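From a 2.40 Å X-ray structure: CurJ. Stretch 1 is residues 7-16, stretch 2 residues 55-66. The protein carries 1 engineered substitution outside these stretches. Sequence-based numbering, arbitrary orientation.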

# COMPACT_ATOMS: atom_id res chain seq x y z
N LYS A 7 -8.08 -4.12 -8.98
CA LYS A 7 -7.73 -5.25 -8.13
C LYS A 7 -6.55 -5.97 -8.76
O LYS A 7 -6.67 -6.47 -9.89
N LEU A 8 -5.41 -6.01 -8.06
CA LEU A 8 -4.22 -6.63 -8.64
C LEU A 8 -4.42 -8.12 -8.86
O LEU A 8 -3.93 -8.68 -9.84
N HIS A 9 -5.16 -8.77 -7.96
CA HIS A 9 -5.38 -10.21 -7.97
C HIS A 9 -6.60 -10.43 -7.09
O HIS A 9 -6.71 -9.77 -6.04
N PRO A 10 -7.52 -11.32 -7.45
CA PRO A 10 -8.75 -11.47 -6.65
C PRO A 10 -8.47 -11.63 -5.16
O PRO A 10 -9.34 -11.36 -4.33
N LEU A 11 -7.26 -12.05 -4.81
CA LEU A 11 -6.86 -12.24 -3.43
C LEU A 11 -6.02 -11.10 -2.87
O LEU A 11 -5.68 -11.12 -1.69
N ILE A 12 -5.67 -10.10 -3.69
CA ILE A 12 -4.71 -9.08 -3.29
C ILE A 12 -5.24 -7.73 -3.76
O ILE A 12 -5.37 -7.49 -4.96
N ASN A 13 -5.52 -6.83 -2.81
CA ASN A 13 -6.05 -5.53 -3.19
C ASN A 13 -4.95 -4.58 -3.64
O ASN A 13 -5.06 -3.97 -4.71
N GLN A 14 -3.87 -4.44 -2.87
CA GLN A 14 -2.82 -3.53 -3.29
C GLN A 14 -1.46 -4.10 -2.94
O GLN A 14 -1.32 -4.94 -2.05
N LYS A 15 -0.45 -3.64 -3.66
CA LYS A 15 0.95 -3.94 -3.40
C LYS A 15 1.67 -2.65 -3.08
O LYS A 15 1.41 -1.61 -3.69
N PHE A 16 2.59 -2.71 -2.11
CA PHE A 16 3.36 -1.53 -1.74
C PHE A 16 4.82 -1.89 -1.56
O PHE A 16 5.15 -2.86 -0.88
N ILE A 55 -1.49 -20.35 1.13
CA ILE A 55 -0.63 -20.81 0.04
C ILE A 55 -1.06 -20.17 -1.28
O ILE A 55 -0.24 -19.64 -2.03
N SER A 56 -2.36 -20.22 -1.57
CA SER A 56 -2.87 -19.57 -2.78
C SER A 56 -2.54 -18.08 -2.79
O SER A 56 -2.18 -17.51 -3.83
N LEU A 57 -2.60 -17.43 -1.62
CA LEU A 57 -2.29 -16.01 -1.51
C LEU A 57 -0.82 -15.74 -1.83
O LEU A 57 -0.49 -14.76 -2.51
N LEU A 58 0.07 -16.61 -1.36
CA LEU A 58 1.48 -16.41 -1.67
C LEU A 58 1.76 -16.67 -3.15
O LEU A 58 2.57 -15.97 -3.75
N LEU A 59 1.09 -17.65 -3.75
CA LEU A 59 1.23 -17.79 -5.20
C LEU A 59 0.81 -16.52 -5.91
O LEU A 59 1.45 -16.11 -6.89
N ALA A 60 -0.26 -15.86 -5.44
CA ALA A 60 -0.63 -14.58 -6.04
C ALA A 60 0.50 -13.56 -5.91
O ALA A 60 0.94 -12.97 -6.92
N ALA A 61 1.00 -13.34 -4.69
CA ALA A 61 2.09 -12.38 -4.50
C ALA A 61 3.26 -12.70 -5.42
O ALA A 61 3.77 -11.82 -6.13
N ALA A 62 3.69 -13.96 -5.43
CA ALA A 62 4.71 -14.42 -6.36
C ALA A 62 4.40 -13.96 -7.77
O ALA A 62 5.26 -13.40 -8.46
N SER A 63 3.16 -14.18 -8.22
CA SER A 63 2.81 -13.80 -9.58
C SER A 63 2.89 -12.29 -9.78
O SER A 63 3.07 -11.84 -10.92
N LEU A 64 2.83 -11.51 -8.71
CA LEU A 64 3.02 -10.07 -8.84
C LEU A 64 4.45 -9.62 -8.60
O LEU A 64 4.73 -8.42 -8.70
N THR A 65 5.37 -10.54 -8.29
CA THR A 65 6.76 -10.12 -8.09
C THR A 65 7.75 -10.80 -9.02
O THR A 65 8.65 -10.14 -9.54
N PHE A 66 7.61 -12.10 -9.26
CA PHE A 66 8.53 -12.78 -10.17
C PHE A 66 8.09 -12.59 -11.61
O PHE A 66 6.92 -12.31 -11.90

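Which side chains fill the space between the two stretches? From stretch 1, L8, H9, L11, I12 and K15 send their CA-to-CB bonds toward the helix; A60, S63 and L64 answer from stretch 2. L57 starts sideways, but its t, p rotamer (chi1 -178°, chi2 59°) brings its end nearer, so that its CD1 lies 3.7 Å from I12 CG1 and 3.8 Å from L11 CB.

How does H9 sit against the helix? With chi1 at -168° (t) and chi2 at -72°, its imidazole lies flat over A60, whose CB is 3.4 Å from the centroid of the H9 ring and almost exactly on the ring normal, a CH-pi contact. The methyl of A60 faces the H9 ring directly. The type I turn from H9 to I12 is closed by I12 N to H9 O at 2.6 Å, while H9 NE2 is hydrogen-bonded elsewhere in the structure.

What do the leucines and I12 contribute? I12 is m, t; I12 CD1 lies 3.5 Å from A60 CB, and I12 CD1 and CG2 each lie 4.1 Å from L64 CD1. L11, also m, t, carries its CD1 to 3.2 Å from S56 OG. L64 repeats the m, t shape; its extended chain reaches back to the loop, where its CD1 meets L8 CB at 3.7 Å, and it has the largest area covered across this contact.

Where is the polar link? K15 is t at all four chi angles, and this extended chain carries its ammonium to the backbone: K15 NZ donates to L64 O at 3.2 Å, the only hydrogen bond between the stretches. K15 NZ also lies 3.7 Å from T65 CG2. S63, at chi1 89° (p), turns back to its own helix, S63 OG donating to A60 O at 2.7 Å.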

# COMPACT_ATOMS: atom_id res chain seq x y z
CB LYS A 7 -8.92 -6.21 -7.98
CG LYS A 7 -9.00 -7.01 -6.68
CD LYS A 7 -10.34 -7.75 -6.64
CE LYS A 7 -10.52 -8.57 -5.37
NZ LYS A 7 -11.87 -9.21 -5.34
CB LEU A 8 -3.01 -6.37 -7.75
CG LEU A 8 -2.70 -4.91 -7.41
CD1 LEU A 8 -1.49 -4.81 -6.48
CD2 LEU A 8 -2.49 -4.08 -8.67
CB HIS A 9 -4.16 -10.96 -7.43
CG HIS A 9 -4.18 -12.44 -7.67
ND1 HIS A 9 -5.03 -13.29 -7.00
CD2 HIS A 9 -3.44 -13.21 -8.50
CE1 HIS A 9 -4.82 -14.53 -7.42
NE2 HIS A 9 -3.86 -14.51 -8.33
CB PRO A 10 -9.42 -12.72 -7.25
CG PRO A 10 -8.42 -13.32 -8.22
CD PRO A 10 -7.52 -12.19 -8.64
CB LEU A 11 -6.07 -13.54 -3.29
CG LEU A 11 -6.84 -14.84 -3.51
CD1 LEU A 11 -5.89 -16.02 -3.40
CD2 LEU A 11 -7.98 -14.96 -2.50
CB ILE A 12 -3.31 -9.34 -3.87
CG1 ILE A 12 -2.70 -10.57 -3.21
CG2 ILE A 12 -2.42 -8.12 -3.67
CD1 ILE A 12 -1.37 -10.98 -3.80
CB ASN A 13 -6.85 -4.93 -2.02
CG ASN A 13 -8.16 -5.67 -1.78
OD1 ASN A 13 -8.18 -6.75 -1.19
ND2 ASN A 13 -9.26 -5.08 -2.25
CB GLN A 14 -2.97 -2.12 -2.70
CG GLN A 14 -2.58 -2.00 -1.24
CD GLN A 14 -2.64 -0.57 -0.74
OE1 GLN A 14 -1.66 -0.03 -0.23
NE2 GLN A 14 -3.80 0.07 -0.91
CB LYS A 15 1.59 -4.63 -4.61
CG LYS A 15 3.09 -4.43 -4.73
CD LYS A 15 3.66 -5.25 -5.87
CE LYS A 15 5.18 -5.16 -5.92
NZ LYS A 15 5.75 -5.93 -7.06
CB PHE A 16 2.85 -0.89 -0.45
CG PHE A 16 3.61 0.34 -0.07
CD1 PHE A 16 3.38 1.54 -0.72
CD2 PHE A 16 4.59 0.29 0.90
CE1 PHE A 16 4.09 2.68 -0.39
CE2 PHE A 16 5.32 1.42 1.24
CZ PHE A 16 5.07 2.61 0.59
CB ILE A 55 -0.64 -22.35 -0.04
CG1 ILE A 55 -0.09 -22.94 1.26
CG2 ILE A 55 0.08 -22.84 -1.28
CD1 ILE A 55 0.39 -24.36 1.15
CB SER A 56 -4.37 -19.83 -2.89
OG SER A 56 -4.97 -19.04 -3.89
CB LEU A 57 -2.64 -15.52 -0.11
CG LEU A 57 -2.44 -14.04 0.23
CD1 LEU A 57 -3.26 -13.16 -0.69
CD2 LEU A 57 -2.84 -13.79 1.68
CB LEU A 58 2.36 -17.29 -0.79
CG LEU A 58 2.40 -16.74 0.64
CD1 LEU A 58 2.63 -17.83 1.66
CD2 LEU A 58 3.47 -15.66 0.74
CB LEU A 59 0.42 -18.99 -5.71
CG LEU A 59 0.88 -20.37 -5.23
CD1 LEU A 59 0.10 -21.48 -5.93
CD2 LEU A 59 2.37 -20.55 -5.42
CB ALA A 60 -1.91 -14.05 -5.40
CB ALA A 61 2.53 -12.39 -3.03
CB ALA A 62 4.81 -15.95 -6.29
CB SER A 63 1.40 -14.29 -9.93
OG SER A 63 0.43 -13.33 -9.57
CB LEU A 64 2.08 -9.32 -7.90
CG LEU A 64 0.59 -9.44 -8.17
CD1 LEU A 64 -0.21 -8.76 -7.08
CD2 LEU A 64 0.25 -8.86 -9.53
CB THR A 65 7.19 -10.34 -6.64
OG1 THR A 65 6.66 -11.58 -6.16
CG2 THR A 65 6.70 -9.21 -5.76
CB PHE A 66 8.63 -14.27 -9.83
CG PHE A 66 9.22 -14.54 -8.47
CD1 PHE A 66 10.34 -13.86 -8.03
CD2 PHE A 66 8.64 -15.49 -7.63
CE1 PHE A 66 10.88 -14.11 -6.78
CE2 PHE A 66 9.18 -15.74 -6.38
CZ PHE A 66 10.29 -15.05 -5.95